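Local structure of galactose-binding lectin (6VAW) at the interface of chains A and B and the interface of chains C and B. The protein binds D-galactose and galactose-bearing glycans as a calcium- and manganese-dependent homotetrameric legume lectin. Residues are numbered along the deposited sequence; one frame, centred on the assembly and turned at random. Chains: chain A/B/C, Galactose-binding lectin.

Contact 1: the interface of chains A and B. Residues chain A 27, 29, 31, 33, 219; chain B 27-29, 31.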
# COMPACT_ATOMS: atom_id res chain seq x y z
N LEU A 27 -12.77 -17.35 -13.12
CA LEU A 27 -13.30 -16.18 -13.84
C LEU A 27 -12.37 -15.84 -15.02
O LEU A 27 -11.20 -16.26 -15.03
CB LEU A 27 -13.49 -14.97 -12.91
CG LEU A 27 -14.17 -15.23 -11.56
CD1 LEU A 27 -14.05 -14.01 -10.66
CD2 LEU A 27 -15.63 -15.64 -11.72
N ASN A 29 -10.93 -13.16 -15.71
CA ASN A 29 -9.81 -12.36 -15.23
C ASN A 29 -8.69 -13.23 -14.63
O ASN A 29 -7.64 -12.70 -14.28
CB ASN A 29 -10.28 -11.30 -14.22
CG ASN A 29 -10.81 -11.80 -12.89
OD1 ASN A 29 -10.84 -12.99 -12.59
ND2 ASN A 29 -11.24 -10.87 -12.04
N ASN A 31 -8.96 -15.19 -11.81
CA ASN A 31 -9.19 -15.43 -10.39
C ASN A 31 -9.99 -16.69 -10.17
O ASN A 31 -10.83 -17.03 -11.00
CB ASN A 31 -9.97 -14.26 -9.73
CG ASN A 31 -9.30 -12.90 -9.62
OD1 ASN A 31 -9.92 -11.94 -9.16
ND2 ASN A 31 -8.05 -12.78 -10.02
N GLN A 33 -12.89 -18.39 -7.97
CA GLN A 33 -14.05 -18.08 -7.13
C GLN A 33 -14.45 -19.39 -6.50
O GLN A 33 -14.81 -20.33 -7.22
CB GLN A 33 -15.19 -17.44 -7.95
CG GLN A 33 -16.35 -17.01 -7.05
CD GLN A 33 -17.50 -16.37 -7.77
OE1 GLN A 33 -18.65 -16.77 -7.61
NE2 GLN A 33 -17.23 -15.31 -8.51
N LEU A 219 -12.48 -15.07 -3.38
CA LEU A 219 -11.55 -15.15 -4.53
C LEU A 219 -10.10 -15.43 -4.17
O LEU A 219 -9.60 -14.82 -3.25
CB LEU A 219 -11.57 -13.82 -5.33
CG LEU A 219 -12.88 -13.38 -5.93
CD1 LEU A 219 -12.80 -11.95 -6.40
CD2 LEU A 219 -13.28 -14.28 -7.09
N LEU B 27 -19.02 -9.43 -14.05
CA LEU B 27 -18.58 -10.71 -13.48
C LEU B 27 -19.28 -10.96 -12.14
O LEU B 27 -19.80 -10.02 -11.53
CB LEU B 27 -17.05 -10.73 -13.32
CG LEU B 27 -16.21 -10.42 -14.55
CD1 LEU B 27 -14.74 -10.32 -14.19
CD2 LEU B 27 -16.42 -11.44 -15.66
N SER B 28 -19.31 -12.23 -11.69
CA SER B 28 -19.95 -12.66 -10.44
C SER B 28 -19.36 -11.96 -9.21
O SER B 28 -20.08 -11.76 -8.24
CB SER B 28 -19.89 -14.18 -10.28
OG SER B 28 -18.70 -14.74 -10.82
N ASN B 29 -18.08 -11.52 -9.29
CA ASN B 29 -17.41 -10.81 -8.20
C ASN B 29 -17.81 -9.31 -8.12
O ASN B 29 -17.39 -8.61 -7.20
CB ASN B 29 -15.89 -10.96 -8.28
CG ASN B 29 -15.20 -10.30 -9.45
OD1 ASN B 29 -15.82 -9.66 -10.30
ND2 ASN B 29 -13.89 -10.43 -9.50
N ASN B 31 -17.18 -6.99 -10.57
CA ASN B 31 -16.33 -6.19 -11.44
C ASN B 31 -16.96 -6.06 -12.80
O ASN B 31 -17.66 -6.97 -13.25
CB ASN B 31 -14.94 -6.82 -11.61
CG ASN B 31 -14.02 -6.86 -10.40
OD1 ASN B 31 -12.92 -7.43 -10.49
ND2 ASN B 31 -14.41 -6.28 -9.27

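Contact 2: the interface of chains C and B. Residues chain C 1, 3, 226-228; chain B 183-185.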
# COMPACT_ATOMS: atom_id res chain seq x y z
N ALA C 1 12.71 5.51 -8.74
CA ALA C 1 11.99 6.64 -8.14
C ALA C 1 11.96 6.54 -6.61
O ALA C 1 11.91 5.45 -6.05
CB ALA C 1 10.56 6.71 -8.68
N THR C 3 10.00 7.32 -3.25
CA THR C 3 8.63 7.47 -2.75
C THR C 3 8.57 7.44 -1.22
O THR C 3 9.23 6.63 -0.58
CB THR C 3 7.73 6.37 -3.38
OG1 THR C 3 7.66 6.64 -4.78
CG2 THR C 3 6.30 6.33 -2.78
N THR C 226 1.35 10.32 -0.16
CA THR C 226 2.28 9.64 -1.05
C THR C 226 2.96 10.70 -1.90
O THR C 226 2.27 11.50 -2.52
CB THR C 226 1.65 8.56 -1.95
OG1 THR C 226 0.96 7.56 -1.18
CG2 THR C 226 2.71 7.88 -2.85
N SER C 227 4.28 10.69 -1.92
CA SER C 227 5.07 11.57 -2.77
C SER C 227 6.03 10.72 -3.56
O SER C 227 6.54 9.73 -3.03
CB SER C 227 5.80 12.62 -1.95
OG SER C 227 6.87 12.04 -1.22
N THR C 228 6.28 11.07 -4.82
CA THR C 228 7.20 10.35 -5.69
C THR C 228 8.09 11.36 -6.41
O THR C 228 7.59 12.26 -7.08
CB THR C 228 6.49 9.37 -6.64
OG1 THR C 228 5.82 8.39 -5.87
CG2 THR C 228 7.45 8.66 -7.60
N GLY B 183 3.82 1.26 -5.16
CA GLY B 183 3.58 2.37 -4.24
C GLY B 183 3.75 3.77 -4.79
O GLY B 183 3.26 4.71 -4.18
N ASP B 184 4.46 3.92 -5.92
CA ASP B 184 4.73 5.21 -6.55
C ASP B 184 3.45 5.86 -7.09
O ASP B 184 2.52 5.17 -7.50
CB ASP B 184 5.75 5.07 -7.69
CG ASP B 184 7.16 4.66 -7.27
OD1 ASP B 184 7.35 4.29 -6.09
OD2 ASP B 184 8.07 4.70 -8.12
N ILE B 185 3.43 7.20 -7.06
CA ILE B 185 2.35 7.98 -7.64
C ILE B 185 2.85 8.61 -8.94
O ILE B 185 4.03 9.03 -9.04
CB ILE B 185 1.67 9.03 -6.73
CG1 ILE B 185 2.66 9.92 -6.01
CG2 ILE B 185 0.67 8.40 -5.77
CD1 ILE B 185 2.57 11.23 -6.49
O HOH W 1 1.73 4.70 -1.98

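Contact 1: the interface of chains A and B
B:Asn29 packs its side chain against A:Leu27 and A:Leu219, which meet it from two adjacent sides; this is the packed part of a two-fold contact between two subunits of this legume lectin. The pieces that meet are the loop at 27-31 of each chain, with A:Gln33 of strand 32-33 and strand 217-229 of chain A behind. A:Leu219 reaches B:Asn29 at about a right angle, its CD1 alongside the border of the amide by ND2 and CB, 3.7 Å from CB. CD1 of A:Leu27 instead lies over one face of the amide, 4.1 Å from CG of B:Asn29. That amide is held from its own chain: the backbone N of B:Asn31 donates to OD1 of B:Asn29 at 3.0 Å, from above the carbonyl plane rather than along a lone pair, and chi1 of 67°, with CG wedged between the backbone N and the carbonyl carbon, folds OD1 back to accept it. The polar clasp lies to one side. A:Gln33 is extended, and its amide NE2 donates to the hydroxyl OG of B:Ser28 at 2.8 Å, in a bent bond (135° at H). The other flank is looser. There the amides of A:Asn29 and B:Asn29 face each other, planes 68° apart, their ND2 nitrogens 3.7 Å apart without a hydrogen bond, while CD1 of B:Leu27 stays 4.1 Å from ND2 of A:Asn29.

Contact 2: the interface of chains C and B
This is a two-fold interface between identical subunits of the lectin homotetramer, in which a turn of chain B docks on two strands of chain C and helps join the subunits. The turn is B:Gly183 to B:Ile185, leading into strand 185-191; the receiving surface is made by strands 2-8 and 217-229, with C:Ala1 at the margin. Two threonine hydroxyls at its centre, C:Thr3 on one strand and C:Thr228 on the other, lie 2.8 Å apart (OG1 to OG1) and share a hydrogen bond. Each also reaches chain B. OG1 of C:Thr3 donates to OD1, a carboxylate oxygen of B:Asp184, at 2.7 Å; it comes from well above the carboxylate plane, 76° out of it, and not at the rim of the group. OG1 of C:Thr228 receives the backbone N-H of B:Ile185 at 2.9 Å in a nearly straight bond (172° at H). A continuous chain of bonds thus links the amide of B:Ile185, both hydroxyls and the carboxylate of B:Asp184. In C:Thr228 the hydroxyl is anti to the carbonyl carbon (chi1 -62°), which turns OG1 toward the incoming amide and puts the methyl CG2 across B:Asp184, 4.0 Å from its CB. On the other side of the turn the contact becomes apolar: C:Thr226 and B:Ile185 run antiparallel alongside one another, methyl CG2 to methyl CG2 at 3.6 Å. The hydroxyl OG1 of C:Thr226 turns instead to a water, 3.1 Å from water 1, which also bonds to the carbonyl O of B:Gly183 at 2.7 Å. At the far margin the methyl CB of C:Ala1 meets the second carboxylate oxygen, OD2 of B:Asp184, at 3.3 Å. Direct bonds, methyl packing and a water bridge together fix the turn of one subunit to the strands of its neighbour, helping to hold the tetramer together.

Chain B takes part in both contacts, which lie about 29 Å apart between the centres of their C-alpha atoms. It faces chain A through residues 27-29 and 31 in contact 1 and chain C through 183-185 in contact 2, so one subunit uses two separate surfaces to meet two neighbours. Strand 217-229 serves in both, near its start at A:Leu219 in contact 1 and near its end at C:Thr226 to C:Thr228 in contact 2. Each interface is two-fold, so each contact recurs with the chains exchanged, and two different pairings probably combine to join identical subunits into the homotetramer.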